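PDB 1WZO: HpcE from Thermus thermophilus, which probably catalyses the isomerisation of 2-hydroxyhepta-2,4-diene-1,7-dioate, using the fold of the fumarylacetoacetate hydrolase family. Local coordinates for residues His95-Leu100 against Val130-Val135; Ala173-Glu178 against Pro224-Arg229. One frame throughout, in Å; residues are numbered along the deposited sequence.

How the contacts relate
Running from the N terminus, the chain lays down strand 94-104, passes through helix 113-116 and returns along strand 120-131; contact 1 closes that excursion, pairing the start of the first strand with the end of the second. Only after this does contact 2 open, so the two follow each other in series and neither encloses the other. Contact 2 closes a longer loop, bringing strand 227-232 back beside strand 170-175 in a five-stranded sheet. Their centres lie about 15 Å apart, and Tyr96 joins them: its ring meets Ala173 and Val175, while its CB packs on Met228, so the strand pair of contact 1 meets the five-stranded sheet through this side chain.

Contact 1 (His95-Leu100 against Val130-Val135); sequences HYEVEL and VARDYV
His95 and Val130 hold the two strands together through a reciprocal pair of backbone hydrogen bonds. The amide N of His95 gives its hydrogen to Val130 O at 2.9 Å, almost straight; in return Val130 N reaches His95 O at 3.0 Å, with a more bent N-H...O angle of 153°. Beyond the backbone there is a weaker pairing, of charges alone. Glu97 OE1 and Arg132 NH2 form a long salt bridge of 4.0 Å, in which the oxygen stands well out of the guanidinium plane and no N-H is directed at it. The other carboxylate oxygen, Glu97 OE2, has Lys146 as a long, weak ion partner and lies close to Asp128 and 3.0 Å from Glu99 OE2, so three acidic side chains gather here.

The Arg132 chain, extended from CG to NE, crosses the His95 side chain at about a right angle; NE stands over one face of the imidazole, offset toward the rim, and CD comes within 3.7 Å of His95 CD2. Ring and guanidinium planes are 56° apart. Outside the pair, His95 ND1 hydrogen-bonds Ser220 OG, which should limit how the imidazole can turn. The buried Val130 packs against both side chains of the other segment: its CG1 lies 4.0 Å from His95 CB and 3.8 Å from Glu97 OE1. The position of CG1 between the backbone N and the carbonyl carbon (chi1 58°) directs that methyl to them, while helix 143-146 touches the valine through Lys146. Past the bridge, the chain at Arg132 and Asp133 turns into a short 3-10 segment. This is an antiparallel hydrogen-bonded pair at a strand end, within the beta-rich fumarylacetoacetate hydrolase C-terminal domain.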
loop_
_atom_site.group_PDB
_atom_site.type_symbol
_atom_site.label_atom_id
_atom_site.label_comp_id
_atom_site.label_asym_id
_atom_site.label_seq_id
_atom_site.Cartn_x
_atom_site.Cartn_y
_atom_site.Cartn_z
ATOM N N HIS B 95 -26.361 -1.896 19.132
ATOM C CA HIS B 95 -25.747 -2.841 20.063
ATOM C C HIS B 95 -24.261 -3.069 19.831
ATOM O O HIS B 95 -23.784 -3.041 18.690
ATOM C CB HIS B 95 -26.441 -4.200 19.946
ATOM C CG HIS B 95 -27.884 -4.187 20.339
ATOM N ND1 HIS B 95 -28.334 -4.711 21.532
ATOM C CD2 HIS B 95 -28.979 -3.715 19.698
ATOM C CE1 HIS B 95 -29.644 -4.561 21.609
ATOM N NE2 HIS B 95 -30.060 -3.958 20.509
ATOM N N TYR B 96 -23.528 -3.302 20.918
ATOM C CA TYR B 96 -22.109 -3.609 20.809
ATOM C C TYR B 96 -22.092 -5.127 20.667
ATOM O O TYR B 96 -23.100 -5.787 20.931
ATOM C CB TYR B 96 -21.344 -3.193 22.082
ATOM C CG TYR B 96 -21.651 -4.048 23.307
ATOM C CD1 TYR B 96 -21.235 -5.381 23.378
ATOM C CD2 TYR B 96 -22.426 -3.546 24.358
ATOM C CE1 TYR B 96 -21.590 -6.198 24.455
ATOM C CE2 TYR B 96 -22.787 -4.357 25.443
ATOM C CZ TYR B 96 -22.369 -5.680 25.480
ATOM O OH TYR B 96 -22.755 -6.499 26.519
ATOM N N GLU B 97 -20.967 -5.681 20.237
ATOM C CA GLU B 97 -20.822 -7.129 20.116
ATOM C C GLU B 97 -19.366 -7.464 20.415
ATOM O O GLU B 97 -18.483 -7.190 19.603
ATOM C CB GLU B 97 -21.207 -7.627 18.709
ATOM C CG GLU B 97 -22.715 -7.607 18.440
ATOM C CD GLU B 97 -23.130 -8.393 17.199
ATOM O OE1 GLU B 97 -24.348 -8.466 16.923
ATOM O OE2 GLU B 97 -22.254 -8.937 16.499
ATOM N N VAL B 98 -19.105 -8.037 21.590
ATOM C CA VAL B 98 -17.733 -8.387 21.945
ATOM C C VAL B 98 -17.341 -9.693 21.261
ATOM O O VAL B 98 -17.984 -10.728 21.442
ATOM C CB VAL B 98 -17.544 -8.491 23.497
ATOM C CG1 VAL B 98 -18.502 -9.510 24.089
ATOM C CG2 VAL B 98 -16.100 -8.839 23.819
ATOM N N GLU B 99 -16.287 -9.642 20.453
ATOM C CA GLU B 99 -15.861 -10.832 19.731
ATOM C C GLU B 99 -14.361 -11.013 19.672
ATOM O O GLU B 99 -13.598 -10.043 19.633
ATOM C CB GLU B 99 -16.401 -10.800 18.288
ATOM C CG GLU B 99 -17.836 -10.309 18.168
ATOM C CD GLU B 99 -18.437 -10.546 16.787
ATOM O OE1 GLU B 99 -17.696 -10.938 15.862
ATOM O OE2 GLU B 99 -19.655 -10.338 16.629
ATOM N N LEU B 100 -13.940 -12.272 19.671
ATOM C CA LEU B 100 -12.531 -12.597 19.549
ATOM C C LEU B 100 -12.215 -12.404 18.068
ATOM O O LEU B 100 -12.920 -12.942 17.209
ATOM C CB LEU B 100 -12.276 -14.059 19.927
ATOM C CG LEU B 100 -10.862 -14.594 19.673
ATOM C CD1 LEU B 100 -9.859 -13.874 20.572
ATOM C CD2 LEU B 100 -10.833 -16.099 19.930
ATOM N N VAL B 130 -23.727 -3.058 15.660
ATOM C CA VAL B 130 -24.810 -3.233 14.712
ATOM C C VAL B 130 -25.960 -2.301 15.054
ATOM O O VAL B 130 -26.232 -2.033 16.228
ATOM C CB VAL B 130 -25.334 -4.695 14.708
ATOM C CG1 VAL B 130 -25.807 -5.095 16.110
ATOM C CG2 VAL B 130 -26.493 -4.828 13.720
ATOM N N ALA B 131 -26.607 -1.775 14.020
ATOM C CA ALA B 131 -27.768 -0.914 14.207
ATOM C C ALA B 131 -28.930 -1.789 13.747
ATOM O O ALA B 131 -29.220 -1.884 12.549
ATOM C CB ALA B 131 -27.654 0.332 13.348
ATOM N N ARG B 132 -29.576 -2.450 14.703
ATOM C CA ARG B 132 -30.679 -3.348 14.390
ATOM C C ARG B 132 -31.838 -2.695 13.648
ATOM O O ARG B 132 -32.624 -3.387 12.990
ATOM C CB ARG B 132 -31.169 -4.041 15.667
ATOM C CG ARG B 132 -30.124 -4.992 16.242
ATOM C CD ARG B 132 -30.695 -5.904 17.317
ATOM N NE ARG B 132 -29.715 -6.891 17.774
ATOM C CZ ARG B 132 -29.153 -7.810 16.991
ATOM N NH1 ARG B 132 -29.467 -7.878 15.702
ATOM N NH2 ARG B 132 -28.278 -8.669 17.499
ATOM N N ASP B 133 -31.937 -1.370 13.740
ATOM C CA ASP B 133 -32.990 -0.630 13.048
ATOM C C ASP B 133 -32.925 -0.940 11.560
ATOM O O ASP B 133 -33.949 -0.991 10.877
ATOM C CB ASP B 133 -32.798 0.883 13.197
ATOM C CG ASP B 133 -32.865 1.354 14.631
ATOM O OD1 ASP B 133 -32.047 0.891 15.454
ATOM O OD2 ASP B 133 -33.733 2.200 14.930
ATOM N N TYR B 134 -31.711 -1.150 11.062
ATOM C CA TYR B 134 -31.513 -1.387 9.641
ATOM C C TYR B 134 -31.378 -2.837 9.208
ATOM O O TYR B 134 -30.986 -3.104 8.077
ATOM C CB TYR B 134 -30.294 -0.585 9.166
ATOM C CG TYR B 134 -30.262 0.835 9.706
ATOM C CD1 TYR B 134 -31.404 1.639 9.686
ATOM C CD2 TYR B 134 -29.092 1.368 10.246
ATOM C CE1 TYR B 134 -31.378 2.941 10.199
ATOM C CE2 TYR B 134 -29.056 2.661 10.755
ATOM C CZ TYR B 134 -30.200 3.440 10.732
ATOM O OH TYR B 134 -30.164 4.710 11.257
ATOM N N VAL B 135 -31.717 -3.771 10.089
ATOM C CA VAL B 135 -31.623 -5.185 9.754
ATOM C C VAL B 135 -32.931 -5.763 9.202
ATOM O O VAL B 135 -34.023 -5.428 9.670
ATOM C CB VAL B 135 -31.188 -6.026 10.985
ATOM C CG1 VAL B 135 -31.204 -7.510 10.639
ATOM C CG2 VAL B 135 -29.792 -5.610 11.436
#

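Contact 2 (Ala173-Glu178 against Pro224-Arg229); sequences AYVNGE and PGDVMR
Tyr174 and Arg229 form the tight part of the contact. They face each other as an antiparallel hydrogen-bonded pair, Tyr174 N to Arg229 O at 2.8 Å and Arg229 N to Tyr174 O at 2.9 Å. The Arg229 chain bends at chi3 (70°), and its NH2 lies over the centre of the Tyr174 ring, 3.0 Å above the plane, in a cation-pi contact with the two planes 53° apart; NE meanwhile pairs with Glu231. An alanine in place of Tyr174 would probably leave the guanidinium without its aromatic partner and freer to turn. Val175 and Met228 make the adjoining non-hydrogen-bonded pair on the buried face, completed by Tyr96. The solvent side is the turn at Asn176 and Gly177. Asn176 is gripped by three bonds: its N to Val227 O, its OD1 from Val227 N, lying above the amide's carbonyl plane, and its ND2 to Asp226 OD1 at 2.8 Å, met from above the carboxylate plane. The other oxygen, Asp226 OD2, takes a hydrogen bond from Arg223 N. A water links Gly177 N to Val227 O. The type I' turn from Val175 to Glu178 makes a beta hairpin of strands 170-175 and 178-184, with strand 227-232 running antiparallel alongside the first.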
loop_
_atom_site.group_PDB
_atom_site.type_symbol
_atom_site.label_atom_id
_atom_site.label_comp_id
_atom_site.label_asym_id
_atom_site.label_seq_id
_atom_site.Cartn_x
_atom_site.Cartn_y
_atom_site.Cartn_z
ATOM N N ALA B 173 -17.966 -7.536 28.648
ATOM C CA ALA B 173 -18.272 -6.218 28.114
ATOM C C ALA B 173 -18.858 -5.354 29.217
ATOM O O ALA B 173 -19.739 -5.789 29.964
ATOM C CB ALA B 173 -19.260 -6.328 26.960
ATOM N N TYR B 174 -18.354 -4.131 29.316
ATOM C CA TYR B 174 -18.827 -3.183 30.309
ATOM C C TYR B 174 -19.331 -1.929 29.607
ATOM O O TYR B 174 -18.768 -1.507 28.594
ATOM C CB TYR B 174 -17.694 -2.766 31.248
ATOM C CG TYR B 174 -16.990 -3.892 31.971
ATOM C CD1 TYR B 174 -16.107 -4.738 31.302
ATOM C CD2 TYR B 174 -17.174 -4.081 33.343
ATOM C CE1 TYR B 174 -15.416 -5.746 31.984
ATOM C CE2 TYR B 174 -16.491 -5.084 34.033
ATOM C CZ TYR B 174 -15.613 -5.910 33.349
ATOM O OH TYR B 174 -14.925 -6.887 34.034
ATOM N N VAL B 175 -20.393 -1.340 30.145
ATOM C CA VAL B 175 -20.934 -0.100 29.607
ATOM C C VAL B 175 -20.931 0.888 30.770
ATOM O O VAL B 175 -21.619 0.685 31.772
ATOM C CB VAL B 175 -22.375 -0.263 29.072
ATOM C CG1 VAL B 175 -22.916 1.087 28.626
ATOM C CG2 VAL B 175 -22.391 -1.230 27.899
ATOM N N ASN B 176 -20.130 1.941 30.640
ATOM C CA ASN B 176 -20.015 2.954 31.682
ATOM C C ASN B 176 -19.517 2.341 32.989
ATOM O O ASN B 176 -20.021 2.657 34.069
ATOM C CB ASN B 176 -21.363 3.644 31.913
ATOM C CG ASN B 176 -21.897 4.312 30.663
ATOM O OD1 ASN B 176 -21.152 4.967 29.932
ATOM N ND2 ASN B 176 -23.191 4.159 30.416
ATOM N N GLY B 177 -18.531 1.457 32.878
ATOM C CA GLY B 177 -17.962 0.825 34.053
ATOM C C GLY B 177 -18.761 -0.317 34.652
ATOM O O GLY B 177 -18.280 -0.996 35.559
ATOM N N GLU B 178 -19.975 -0.542 34.163
ATOM C CA GLU B 178 -20.796 -1.619 34.698
ATOM C C GLU B 178 -20.806 -2.856 33.806
ATOM O O GLU B 178 -21.059 -2.769 32.603
ATOM C CB GLU B 178 -22.230 -1.133 34.925
ATOM C CG GLU B 178 -23.136 -2.186 35.551
ATOM C CD GLU B 178 -24.415 -1.599 36.125
ATOM O OE1 GLU B 178 -25.286 -2.384 36.559
ATOM O OE2 GLU B 178 -24.548 -0.354 36.150
ATOM N N PRO B 224 -25.880 7.166 23.001
ATOM C CA PRO B 224 -24.917 8.269 22.965
ATOM C C PRO B 224 -24.449 8.601 24.379
ATOM O O PRO B 224 -25.261 8.672 25.301
ATOM C CB PRO B 224 -25.722 9.407 22.344
ATOM C CG PRO B 224 -26.637 8.686 21.407
ATOM C CD PRO B 224 -27.100 7.512 22.249
ATOM N N GLY B 225 -23.146 8.794 24.548
ATOM C CA GLY B 225 -22.619 9.116 25.860
ATOM C C GLY B 225 -22.035 7.925 26.596
ATOM O O GLY B 225 -21.199 8.092 27.486
ATOM N N ASP B 226 -22.464 6.719 26.238
ATOM C CA ASP B 226 -21.945 5.523 26.895
ATOM C C ASP B 226 -20.487 5.283 26.543
ATOM O O ASP B 226 -20.027 5.659 25.462
ATOM C CB ASP B 226 -22.742 4.279 26.494
ATOM C CG ASP B 226 -24.148 4.276 27.049
ATOM O OD1 ASP B 226 -24.397 5.002 28.037
ATOM O OD2 ASP B 226 -24.998 3.536 26.502
ATOM N N VAL B 227 -19.767 4.654 27.467
ATOM C CA VAL B 227 -18.368 4.311 27.267
ATOM C C VAL B 227 -18.302 2.790 27.287
ATOM O O VAL B 227 -18.556 2.157 28.314
ATOM C CB VAL B 227 -17.470 4.890 28.385
ATOM C CG1 VAL B 227 -16.028 4.448 28.181
ATOM C CG2 VAL B 227 -17.553 6.412 28.376
ATOM N N MET B 228 -17.987 2.201 26.140
ATOM C CA MET B 228 -17.913 0.754 26.038
ATOM C C MET B 228 -16.505 0.247 26.298
ATOM O O MET B 228 -15.533 0.763 25.738
ATOM C CB MET B 228 -18.370 0.303 24.646
ATOM C CG MET B 228 -19.775 0.749 24.282
ATOM S SD MET B 228 -20.193 0.375 22.559
ATOM C CE MET B 228 -19.063 1.476 21.725
ATOM N N ARG B 229 -16.396 -0.755 27.166
ATOM C CA ARG B 229 -15.104 -1.352 27.468
ATOM C C ARG B 229 -15.247 -2.858 27.329
ATOM O O ARG B 229 -15.907 -3.516 28.138
ATOM C CB ARG B 229 -14.638 -1.006 28.885
ATOM C CG ARG B 229 -13.193 -1.411 29.150
ATOM C CD ARG B 229 -12.794 -1.123 30.584
ATOM N NE ARG B 229 -13.459 -2.019 31.523
ATOM C CZ ARG B 229 -13.913 -1.649 32.716
ATOM N NH1 ARG B 229 -13.782 -0.391 33.116
ATOM N NH2 ARG B 229 -14.490 -2.539 33.516
HETATM O O HOH W 1 -17.170 0.839 30.488
#